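Local coordinates for enoyl-CoA hydratase, EchA3 (Mycobacterium marinum M, PDB 3R6H), which is a crotonase-like protein of the enoyl-CoA hydratase/isomerase family that probably acts as a lyase in lipid metabolism, at residues V52-H57 with V99-G104; L113-D118 with A174-E179; D46-L51 with L92-P97. All coordinates share one frame; numbering follows the deposited sequence.

Interaction 1. Residues V52-H57 with V99-G104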
ATOM      1  N   VAL A  52     -23.149  -3.557  12.526  1.00 11.99           N
ATOM      2  CA  VAL A  52     -22.916  -2.154  12.229  1.00 11.83           C
ATOM      3  C   VAL A  52     -22.521  -1.434  13.520  1.00 11.91           C
ATOM      4  O   VAL A  52     -23.184  -1.602  14.581  1.00 11.97           O
ATOM      5  CB  VAL A  52     -24.170  -1.505  11.633  1.00 10.89           C
ATOM      6  CG1 VAL A  52     -23.992   0.025  11.478  1.00 10.81           C
ATOM      7  CG2 VAL A  52     -24.543  -2.157  10.291  1.00 11.33           C
ATOM      8  N   ILE A  53     -21.446  -0.653  13.465  1.00 10.93           N
ATOM      9  CA  ILE A  53     -21.080   0.257  14.566  1.00 11.36           C
ATOM     10  C   ILE A  53     -21.219   1.683  14.068  1.00 12.02           C
ATOM     11  O   ILE A  53     -20.572   2.025  13.068  1.00 10.99           O
ATOM     12  CB  ILE A  53     -19.595   0.076  15.021  1.00 12.30           C
ATOM     13  CG1 ILE A  53     -19.229  -1.399  15.260  1.00 15.47           C
ATOM     14  CG2 ILE A  53     -19.278   0.967  16.215  1.00 12.76           C
ATOM     15  CD1 ILE A  53     -20.016  -2.045  16.357  1.00 16.71           C
ATOM     16  N   ALA A  54     -22.036   2.502  14.752  1.00 11.55           N
ATOM     17  CA  ALA A  54     -22.343   3.867  14.349  1.00 11.95           C
ATOM     18  C   ALA A  54     -22.027   4.848  15.463  1.00 12.29           C
ATOM     19  O   ALA A  54     -22.001   4.468  16.635  1.00 12.27           O
ATOM     20  CB  ALA A  54     -23.854   4.018  13.937  1.00 13.11           C
ATOM     21  N   GLY A  55     -21.822   6.110  15.096  1.00 11.95           N
ATOM     22  CA  GLY A  55     -21.679   7.182  16.055  1.00 12.68           C
ATOM     23  C   GLY A  55     -23.014   7.878  16.254  1.00 14.38           C
ATOM     24  O   GLY A  55     -24.076   7.270  16.056  1.00 14.63           O
ATOM     25  N   ASN A  56     -22.943   9.158  16.607  1.00 15.27           N
ATOM     26  CA  ASN A  56     -24.141   9.971  16.761  1.00 18.32           C
ATOM     27  C   ASN A  56     -24.227  10.980  15.615  1.00 19.58           C
ATOM     28  O   ASN A  56     -23.522  10.865  14.603  1.00 18.28           O
ATOM     29  CB  ASN A  56     -24.226  10.600  18.185  1.00 18.75           C
ATOM     30  CG  ASN A  56     -23.133  11.611  18.489  1.00 19.51           C
ATOM     31  OD1 ASN A  56     -22.515  12.199  17.585  1.00 19.82           O
ATOM     32  ND2 ASN A  56     -22.908  11.854  19.791  1.00 17.04           N
ATOM     33  N   HIS A  57     -25.101  11.969  15.731  1.00 21.88           N
ATOM     34  CA  HIS A  57     -25.272  12.904  14.621  1.00 24.19           C
ATOM     35  C   HIS A  57     -24.159  13.906  14.421  1.00 23.89           C
ATOM     36  O   HIS A  57     -24.085  14.527  13.359  1.00 26.52           O
ATOM     37  CB  HIS A  57     -26.649  13.599  14.703  1.00 25.27           C
ATOM     38  CG  HIS A  57     -27.716  12.787  14.067  1.00 30.22           C
ATOM     39  ND1 HIS A  57     -28.251  11.671  14.673  1.00 37.04           N
ATOM     40  CD2 HIS A  57     -28.290  12.865  12.843  1.00 35.88           C
ATOM     41  CE1 HIS A  57     -29.135  11.115  13.862  1.00 36.65           C
ATOM     42  NE2 HIS A  57     -29.179  11.824  12.748  1.00 36.19           N
ATOM     43  N   VAL A  99     -19.468  -3.444   9.684  1.00  9.52           N
ATOM     44  CA  VAL A  99     -19.568  -2.225   8.876  1.00  8.43           C
ATOM     45  C   VAL A  99     -19.589  -1.027   9.819  1.00 10.22           C
ATOM     46  O   VAL A  99     -20.333  -0.994  10.819  1.00  9.22           O
ATOM     47  CB  VAL A  99     -20.823  -2.239   7.976  1.00  8.21           C
ATOM     48  CG1 VAL A  99     -20.893  -0.985   7.119  1.00  7.03           C
ATOM     49  CG2 VAL A  99     -20.896  -3.525   7.122  1.00  7.01           C
ATOM     50  N   ILE A 100     -18.738  -0.044   9.548  1.00  8.10           N
ATOM     51  CA  ILE A 100     -18.705   1.173  10.354  1.00  9.33           C
ATOM     52  C   ILE A 100     -19.509   2.287   9.644  1.00  9.17           C
ATOM     53  O   ILE A 100     -19.230   2.653   8.494  1.00  9.05           O
ATOM     54  CB  ILE A 100     -17.249   1.680  10.604  1.00  8.63           C
ATOM     55  CG1 ILE A 100     -16.322   0.559  11.074  1.00  9.38           C
ATOM     56  CG2 ILE A 100     -17.241   2.910  11.572  1.00 10.75           C
ATOM     57  CD1 ILE A 100     -16.731  -0.074  12.419  1.00  9.16           C
ATOM     58  N   ALA A 101     -20.528   2.802  10.350  1.00 10.01           N
ATOM     59  CA  ALA A 101     -21.231   3.987   9.931  1.00  9.57           C
ATOM     60  C   ALA A 101     -20.545   5.170  10.597  1.00  9.63           C
ATOM     61  O   ALA A 101     -20.797   5.508  11.761  1.00 10.06           O
ATOM     62  CB  ALA A 101     -22.707   3.906  10.321  1.00 10.05           C
ATOM     63  N   CYS A 102     -19.638   5.771   9.843  1.00  9.79           N
ATOM     64  CA  CYS A 102     -18.871   6.906  10.315  1.00  9.65           C
ATOM     65  C   CYS A 102     -19.730   8.165  10.158  1.00  9.80           C
ATOM     66  O   CYS A 102     -19.711   8.821   9.135  1.00  9.33           O
ATOM     67  CB  CYS A 102     -17.562   6.981   9.540  1.00  9.82           C
ATOM     68  SG  CYS A 102     -16.372   8.104  10.306  1.00 10.14           S
ATOM     69  N   THR A 103     -20.512   8.457  11.206  1.00 11.32           N
ATOM     70  CA  THR A 103     -21.584   9.452  11.137  1.00 11.90           C
ATOM     71  C   THR A 103     -21.135  10.879  11.432  1.00 11.97           C
ATOM     72  O   THR A 103     -21.957  11.820  11.461  1.00 12.41           O
ATOM     73  CB  THR A 103     -22.735   9.049  12.088  1.00 12.15           C
ATOM     74  OG1 THR A 103     -22.190   8.719  13.376  1.00 12.52           O
ATOM     75  CG2 THR A 103     -23.481   7.846  11.513  1.00 13.55           C
ATOM     76  N   GLY A 104     -19.832  11.053  11.641  1.00 11.82           N
ATOM     77  CA  GLY A 104     -19.224  12.361  11.803  1.00 11.74           C
ATOM     78  C   GLY A 104     -17.738  12.154  11.930  1.00 11.72           C
ATOM     79  O   GLY A 104     -17.252  11.093  11.536  1.00 10.42           O
TER
HETATM   80  O   HOH W   1     -22.039  14.631  11.647  1.00 19.80           O
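Ile-53 and Ile-100 are bridge partners on two neighbouring parallel strands of the crotonase-like core sheet, whose short segments run at 20° to one another. The backbone of Ile-53 bonds both ways: its N donates to Val-99 O (2.9 Å), and its O accepts from Ala-101 N (2.8 Å). Ile-100 can be followed outward. Its CB stands 4.2 Å from Ile-53 O; CG2, anti to the backbone N, comes closer to that same oxygen; CG1 carries CD1 across to the neighbouring strand, where CD1 lies 3.9 Å from Ile-53 CB and about as far from Ile-53 CG1. The two isoleucines thus run side by side, pointing the same way. On the other face Ala-54 CB meets Ala-101 CB at 3.8 Å, small methyls beneath helix 186-198, and Val-52 CG1 reaches the same Ala-101 CB. Beyond the strands Thr-103 takes over: its OG1, set between the backbone N and the carbonyl carbon (chi1 49°), donates to Asn-56 O at 2.8 Å. A water then gives one hydrogen to His-57 O and the other to Thr-103 O. Asn-56 turns its amide away, OD1 to the backbone of Arg-58 and Val-59. Pairing by main-chain bonds therefore gives way to a hydroxyl and a water, which join segments 52-57 and 99-104 at Asn-56, His-57 and Thr-103.

Interaction 2. Residues L113-D118 with A174-E179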
ATOM      1  N   LEU A 113     -10.728   2.968  15.833  1.00  8.57           N
ATOM      2  CA  LEU A 113     -11.977   2.211  15.852  1.00  8.62           C
ATOM      3  C   LEU A 113     -12.583   2.119  14.431  1.00  8.25           C
ATOM      4  O   LEU A 113     -13.001   1.028  14.007  1.00  9.31           O
ATOM      5  CB  LEU A 113     -12.972   2.826  16.868  1.00  9.95           C
ATOM      6  CG  LEU A 113     -14.289   2.080  17.047  1.00 11.24           C
ATOM      7  CD1 LEU A 113     -13.975   0.705  17.574  1.00 13.00           C
ATOM      8  CD2 LEU A 113     -15.238   2.829  18.024  1.00 11.85           C
ATOM      9  N   LEU A 114     -12.616   3.249  13.717  1.00  8.46           N
ATOM     10  CA  LEU A 114     -13.114   3.311  12.340  1.00  7.82           C
ATOM     11  C   LEU A 114     -12.358   2.282  11.466  1.00  8.17           C
ATOM     12  O   LEU A 114     -12.962   1.551  10.688  1.00  7.74           O
ATOM     13  CB  LEU A 114     -12.936   4.740  11.778  1.00  7.74           C
ATOM     14  CG  LEU A 114     -13.115   4.919  10.282  1.00  7.48           C
ATOM     15  CD1 LEU A 114     -14.581   4.605   9.911  1.00  7.39           C
ATOM     16  CD2 LEU A 114     -12.671   6.358   9.907  1.00  7.85           C
ATOM     17  N   CYS A 115     -11.034   2.212  11.645  1.00  7.69           N
ATOM     18  CA  CYS A 115     -10.175   1.283  10.898  1.00  7.06           C
ATOM     19  C   CYS A 115     -10.264  -0.189  11.363  1.00  7.70           C
ATOM     20  O   CYS A 115      -9.556  -1.065  10.822  1.00  8.04           O
ATOM     21  CB  CYS A 115      -8.737   1.736  11.014  1.00  7.72           C
ATOM     22  SG  CYS A 115      -8.361   3.200  10.025  1.00  8.06           S
ATOM     23  N   SER A 116     -11.138  -0.470  12.335  1.00  8.71           N
ATOM     24  CA  SER A 116     -11.262  -1.802  12.903  1.00  8.64           C
ATOM     25  C   SER A 116     -12.411  -2.628  12.314  1.00  9.40           C
ATOM     26  O   SER A 116     -12.572  -3.766  12.711  1.00  9.61           O
ATOM     27  CB  SER A 116     -11.394  -1.739  14.448  1.00  9.55           C
ATOM     28  OG  SER A 116     -10.305  -1.012  15.027  1.00 10.33           O
ATOM     29  N   GLY A 117     -13.160  -2.068  11.348  1.00  8.70           N
ATOM     30  CA  GLY A 117     -14.232  -2.800  10.664  1.00  8.85           C
ATOM     31  C   GLY A 117     -13.879  -3.204   9.248  1.00  7.50           C
ATOM     32  O   GLY A 117     -12.904  -2.698   8.642  1.00  8.53           O
ATOM     33  N   ASP A 118     -14.725  -4.043   8.651  1.00  7.35           N
ATOM     34  CA  ASP A 118     -14.459  -4.558   7.300  1.00  7.09           C
ATOM     35  C   ASP A 118     -14.781  -3.566   6.177  1.00  7.26           C
ATOM     36  O   ASP A 118     -14.118  -3.580   5.127  1.00  7.74           O
ATOM     37  CB  ASP A 118     -15.239  -5.847   7.076  1.00  7.82           C
ATOM     38  CG  ASP A 118     -14.799  -6.949   8.021  1.00  7.38           C
ATOM     39  OD1 ASP A 118     -13.711  -7.512   7.811  1.00  8.20           O
ATOM     40  OD2 ASP A 118     -15.511  -7.193   9.033  1.00  8.42           O
ATOM     41  N   ALA A 174      -6.611   7.380   0.758  1.00  8.69           N
ATOM     42  CA  ALA A 174      -5.651   7.053   1.803  1.00  8.51           C
ATOM     43  C   ALA A 174      -5.849   5.652   2.399  1.00  8.18           C
ATOM     44  O   ALA A 174      -4.901   5.010   2.905  1.00  8.28           O
ATOM     45  CB  ALA A 174      -5.725   8.125   2.924  1.00  8.92           C
ATOM     46  N   GLY A 175      -7.090   5.181   2.375  1.00  7.37           N
ATOM     47  CA  GLY A 175      -7.451   3.950   3.055  1.00  6.90           C
ATOM     48  C   GLY A 175      -8.019   4.115   4.447  1.00  6.76           C
ATOM     49  O   GLY A 175      -8.029   3.157   5.207  1.00  6.67           O
ATOM     50  N   PHE A 176      -8.523   5.311   4.782  1.00  7.05           N
ATOM     51  CA  PHE A 176      -9.226   5.531   6.056  1.00  6.38           C
ATOM     52  C   PHE A 176     -10.690   5.128   6.004  1.00  7.06           C
ATOM     53  O   PHE A 176     -11.277   4.796   7.031  1.00  7.56           O
ATOM     54  CB  PHE A 176      -9.118   7.002   6.541  1.00  6.40           C
ATOM     55  CG  PHE A 176      -8.070   7.244   7.607  1.00  7.15           C
ATOM     56  CD1 PHE A 176      -8.053   6.493   8.781  1.00  5.73           C
ATOM     57  CD2 PHE A 176      -7.159   8.273   7.474  1.00  6.86           C
ATOM     58  CE1 PHE A 176      -7.139   6.757   9.781  1.00  7.28           C
ATOM     59  CE2 PHE A 176      -6.246   8.526   8.449  1.00  6.76           C
ATOM     60  CZ  PHE A 176      -6.216   7.781   9.613  1.00  8.74           C
ATOM     61  N   ILE A 177     -11.293   5.204   4.818  1.00  6.84           N
ATOM     62  CA  ILE A 177     -12.653   4.747   4.607  1.00  6.49           C
ATOM     63  C   ILE A 177     -12.726   3.962   3.293  1.00  7.10           C
ATOM     64  O   ILE A 177     -11.791   4.032   2.444  1.00  7.40           O
ATOM     65  CB  ILE A 177     -13.631   5.943   4.556  1.00  6.45           C
ATOM     66  CG1 ILE A 177     -13.360   6.866   3.354  1.00  6.28           C
ATOM     67  CG2 ILE A 177     -13.646   6.703   5.936  1.00  7.42           C
ATOM     68  CD1 ILE A 177     -14.391   8.068   3.190  1.00  7.59           C
ATOM     69  N   ASP A 178     -13.836   3.251   3.080  1.00  5.99           N
ATOM     70  CA  ASP A 178     -14.025   2.441   1.867  1.00  6.29           C
ATOM     71  C   ASP A 178     -15.153   2.954   0.940  1.00  7.33           C
ATOM     72  O   ASP A 178     -15.198   2.607  -0.258  1.00  8.18           O
ATOM     73  CB  ASP A 178     -14.316   0.993   2.222  1.00  6.22           C
ATOM     74  CG  ASP A 178     -13.318   0.420   3.185  1.00  6.15           C
ATOM     75  OD1 ASP A 178     -12.152   0.208   2.748  1.00  6.84           O
ATOM     76  OD2 ASP A 178     -13.706   0.196   4.353  1.00  6.78           O
ATOM     77  N   GLU A 179     -16.025   3.821   1.470  1.00  7.60           N
ATOM     78  CA  GLU A 179     -17.167   4.285   0.714  1.00  7.96           C
ATOM     79  C   GLU A 179     -17.594   5.629   1.192  1.00  7.84           C
ATOM     80  O   GLU A 179     -17.652   5.872   2.409  1.00  8.78           O
ATOM     81  CB  GLU A 179     -18.337   3.311   0.876  1.00  7.58           C
ATOM     82  CG  GLU A 179     -19.576   3.747   0.159  1.00 11.06           C
ATOM     83  CD  GLU A 179     -20.648   2.665   0.011  1.00 14.26           C
ATOM     84  OE1 GLU A 179     -20.517   1.545   0.540  1.00 13.23           O
ATOM     85  OE2 GLU A 179     -21.680   2.972  -0.656  1.00 14.39           O
TER
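Cys-115 and Phe-176 meet in a sulfur-aromatic contact inside the crotonase-like core, where the end of helix 109-114 faces the chain that leads from helix 168-174 to strand 179-180. With SG anti to its own carbonyl carbon (chi1 -74°), the sulfur comes to the ring's edge: Cys-115 SG is 3.5 Å from Phe-176 CD1 and 3.8 Å from Phe-176 CE1, and the line from SG to the centroid lies 73° off the ring normal. The ring also meets Phe-166, with planes at about 60°, and touches Leu-151 and Val-128, so this part is closely packed and buried. Next to it Leu-114 adds an aliphatic arm: CD2 lies 3.6 Å from Phe-176 O and 4.1 Å from Ile-177 CG2. No hydrogen bond joins the two segments. A type I turn from Leu-114 to Gly-117 leads the chain out of helix 109-114, while Gly-175, with positive phi, is the C' residue of the Schellman motif that closes helix 168-174.

The other end of the contact is looser and polar. Asp-118 and Asp-178 lie far apart, their CA atoms 8.9 Å from each other, and each carboxylate is engaged elsewhere: Asp-118 with the backbone N of Val-98 and with Lys-209 and Arg-213, Asp-178 with Arg-120. The second subunit reaches this side, where Gln-158 of that subunit donates through NE2 to Asp-118 O and packs on Asp-178. Between the two segments themselves the nearest approach here is Asp-178 OD2 to Asp-118 O, at 3.9 Å.

Interaction 3. Residues D46-L51 with L92-P97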
ATOM      1  N   ASP A  46     -27.122 -13.066  19.807  1.00 21.48           N
ATOM      2  CA  ASP A  46     -28.063 -13.143  18.684  1.00 21.50           C
ATOM      3  C   ASP A  46     -27.495 -13.811  17.428  1.00 20.87           C
ATOM      4  O   ASP A  46     -28.239 -14.077  16.489  1.00 21.50           O
ATOM      5  CB  ASP A  46     -28.608 -11.743  18.341  1.00 21.21           C
ATOM      6  CG  ASP A  46     -29.517 -11.191  19.417  1.00 24.25           C
ATOM      7  OD1 ASP A  46     -30.119 -12.021  20.148  1.00 25.18           O
ATOM      8  OD2 ASP A  46     -29.630  -9.950  19.557  1.00 22.48           O
ATOM      9  N   ASN A  47     -26.190 -14.080  17.414  1.00 20.37           N
ATOM     10  CA  ASN A  47     -25.517 -14.698  16.275  1.00 20.75           C
ATOM     11  C   ASN A  47     -25.849 -13.920  15.000  1.00 19.67           C
ATOM     12  O   ASN A  47     -26.241 -14.495  13.988  1.00 19.27           O
ATOM     13  CB  ASN A  47     -25.881 -16.179  16.119  1.00 21.62           C
ATOM     14  CG  ASN A  47     -24.969 -16.912  15.137  1.00 23.80           C
ATOM     15  OD1 ASN A  47     -23.791 -16.578  14.996  1.00 24.60           O
ATOM     16  ND2 ASN A  47     -25.521 -17.919  14.455  1.00 26.55           N
ATOM     17  N   VAL A  48     -25.710 -12.599  15.071  1.00 18.24           N
ATOM     18  CA  VAL A  48     -26.042 -11.754  13.917  1.00 17.92           C
ATOM     19  C   VAL A  48     -25.196 -12.114  12.682  1.00 16.80           C
ATOM     20  O   VAL A  48     -24.064 -12.583  12.810  1.00 17.57           O
ATOM     21  CB  VAL A  48     -25.874 -10.255  14.228  1.00 18.21           C
ATOM     22  CG1 VAL A  48     -26.797  -9.836  15.350  1.00 20.19           C
ATOM     23  CG2 VAL A  48     -24.412  -9.900  14.550  1.00 17.32           C
ATOM     24  N   GLY A  49     -25.766 -11.902  11.498  1.00 15.80           N
ATOM     25  CA  GLY A  49     -25.077 -12.165  10.229  1.00 15.19           C
ATOM     26  C   GLY A  49     -23.994 -11.130   9.904  1.00 13.68           C
ATOM     27  O   GLY A  49     -23.057 -11.446   9.203  1.00 13.81           O
ATOM     28  N   ALA A  50     -24.164  -9.918  10.417  1.00 13.36           N
ATOM     29  CA  ALA A  50     -23.228  -8.795  10.243  1.00 12.00           C
ATOM     30  C   ALA A  50     -23.536  -7.743  11.314  1.00 12.63           C
ATOM     31  O   ALA A  50     -24.634  -7.719  11.880  1.00 13.07           O
ATOM     32  CB  ALA A  50     -23.354  -8.213   8.809  1.00 11.82           C
ATOM     33  N   LEU A  51     -22.571  -6.875  11.612  1.00 11.93           N
ATOM     34  CA  LEU A  51     -22.688  -5.935  12.706  1.00 11.84           C
ATOM     35  C   LEU A  51     -22.317  -4.535  12.205  1.00 11.82           C
ATOM     36  O   LEU A  51     -21.254  -4.369  11.601  1.00 12.87           O
ATOM     37  CB  LEU A  51     -21.719  -6.340  13.811  1.00 12.20           C
ATOM     38  CG  LEU A  51     -21.694  -5.531  15.077  1.00 13.32           C
ATOM     39  CD1 LEU A  51     -23.099  -5.517  15.751  1.00 14.93           C
ATOM     40  CD2 LEU A  51     -20.598  -6.079  16.032  1.00 14.86           C
ATOM     41  N   LEU A  92     -11.642  -6.372  14.564  1.00  9.12           N
ATOM     42  CA  LEU A  92     -10.808  -6.869  13.464  1.00  9.75           C
ATOM     43  C   LEU A  92     -10.818  -8.397  13.295  1.00  9.81           C
ATOM     44  O   LEU A  92     -10.576  -8.912  12.195  1.00  8.79           O
ATOM     45  CB  LEU A  92      -9.369  -6.356  13.565  1.00  9.70           C
ATOM     46  CG  LEU A  92      -9.153  -4.921  13.100  1.00  9.60           C
ATOM     47  CD1 LEU A  92      -7.721  -4.490  13.548  1.00 12.10           C
ATOM     48  CD2 LEU A  92      -9.332  -4.742  11.587  1.00  8.91           C
ATOM     49  N   SER A  93     -11.082  -9.096  14.409  1.00 10.25           N
ATOM     50  CA  SER A  93     -11.174 -10.556  14.433  1.00 11.64           C
ATOM     51  C   SER A  93     -12.614 -11.048  14.568  1.00 11.05           C
ATOM     52  O   SER A  93     -12.849 -12.211  14.868  1.00 10.52           O
ATOM     53  CB  SER A  93     -10.318 -11.127  15.563  1.00 12.10           C
ATOM     54  OG  SER A  93     -10.785 -10.723  16.828  1.00 13.69           O
ATOM     55  N   TYR A  94     -13.580 -10.170  14.342  1.00 11.14           N
ATOM     56  CA  TYR A  94     -14.969 -10.549  14.494  1.00 10.35           C
ATOM     57  C   TYR A  94     -15.273 -11.579  13.407  1.00 10.43           C
ATOM     58  O   TYR A  94     -14.833 -11.427  12.254  1.00 10.39           O
ATOM     59  CB  TYR A  94     -15.901  -9.304  14.408  1.00 10.68           C
ATOM     60  CG  TYR A  94     -17.252  -9.542  15.039  1.00 10.19           C
ATOM     61  CD1 TYR A  94     -17.373  -9.639  16.434  1.00 13.38           C
ATOM     62  CD2 TYR A  94     -18.392  -9.683  14.262  1.00 11.88           C
ATOM     63  CE1 TYR A  94     -18.604  -9.882  17.026  1.00 12.23           C
ATOM     64  CE2 TYR A  94     -19.635  -9.928  14.841  1.00 12.56           C
ATOM     65  CZ  TYR A  94     -19.720 -10.045  16.229  1.00 15.33           C
ATOM     66  OH  TYR A  94     -20.947 -10.296  16.787  1.00 15.50           O
ATOM     67  N   PRO A  95     -16.007 -12.656  13.739  1.00 10.29           N
ATOM     68  CA  PRO A  95     -16.222 -13.700  12.724  1.00  9.94           C
ATOM     69  C   PRO A  95     -17.288 -13.377  11.678  1.00 10.19           C
ATOM     70  O   PRO A  95     -17.475 -14.166  10.748  1.00 11.36           O
ATOM     71  CB  PRO A  95     -16.634 -14.919  13.557  1.00 11.63           C
ATOM     72  CG  PRO A  95     -17.276 -14.296  14.750  1.00 11.49           C
ATOM     73  CD  PRO A  95     -16.506 -13.077  15.059  1.00 10.78           C
ATOM     74  N   LYS A  96     -17.965 -12.242  11.825  1.00 10.11           N
ATOM     75  CA  LYS A  96     -18.967 -11.802  10.852  1.00 10.75           C
ATOM     76  C   LYS A  96     -18.483 -10.484  10.269  1.00 10.09           C
ATOM     77  O   LYS A  96     -17.648  -9.794  10.879  1.00  9.43           O
ATOM     78  CB  LYS A  96     -20.326 -11.537  11.491  1.00 10.53           C
ATOM     79  CG  LYS A  96     -20.761 -12.583  12.579  1.00 11.83           C
ATOM     80  CD  LYS A  96     -20.970 -13.940  11.982  1.00 13.84           C
ATOM     81  CE  LYS A  96     -21.346 -14.988  13.043  1.00 17.74           C
ATOM     82  NZ  LYS A  96     -22.647 -14.685  13.636  1.00 19.60           N
ATOM     83  N   PRO A  97     -19.030 -10.107   9.104  1.00  9.53           N
ATOM     84  CA  PRO A  97     -18.667  -8.779   8.591  1.00 10.16           C
ATOM     85  C   PRO A  97     -19.078  -7.628   9.529  1.00  9.90           C
ATOM     86  O   PRO A  97     -20.182  -7.651  10.078  1.00 10.38           O
ATOM     87  CB  PRO A  97     -19.439  -8.693   7.264  1.00  9.69           C
ATOM     88  CG  PRO A  97     -19.554 -10.159   6.834  1.00 10.37           C
ATOM     89  CD  PRO A  97     -19.871 -10.857   8.150  1.00 10.03           C
TER
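Leu-51 N donates to Pro-97 O (2.9 Å, 157° at the hydrogen), and Ala-50 CA faces Pro-97 CA at 4.9 Å, beside the residues that lead into strand 98-102. The polar grip comes from Lys-96. Its chain, bent at chi2 and chi4, curls past Val-48 O, so that NZ donates to Val-48 O at 2.7 Å and to Asn-47 OD1 at 2.6 Å. The second bond approaches from above the amide plane, 47° out of it. Asn-47, with positive phi, is the C' residue of the Schellman motif that closes helix 30-46, so the two bonds of NZ tie that helix end to segment 92-97. Beside it, Leu-51 CD2 sits over one face of the Tyr-94 ring in a CH-pi contact, 4.3 Å from the centroid, and Pro-95 CD lies against the opposite face, toward its rim. Val-48 CG2 lies 4.1 Å from Tyr-94 OH, which is hydrogen-bonded to Asp-44 OD1. Tyr-94 also packs on Ile-40 and Ala-43 of helix 30-46, while Ala-50 and Pro-97 rest on helix 186-198, and Lys-96 and Pro-97 touch helix 202-211.

In the fold
Interactions 1 and 3 lie along the same pair of strands, 50-54 and 98-102, their centres about 16 Å apart: 46-51 with 92-97 lies toward their N-terminal ends, 52-57 with 99-104 toward their C-terminal ends. Val-99 N, 2.8 Å from Leu-51 O in a probable hydrogen bond, joins them. Interaction 2 leads into strands 119-122 and 179-180, farther along the same sheet, its centre about 11 Å from that of interaction 1; Ile-100 CG1 lies 3.5 Å from Leu-114 O, so strand 98-102 packs on the end of helix 109-114. Towards interaction 3, Asp-118 OD2 lies 3.6 Å from Pro-97 CA. The bound potassium ion is about 12 Å from the side chain of Phe-176.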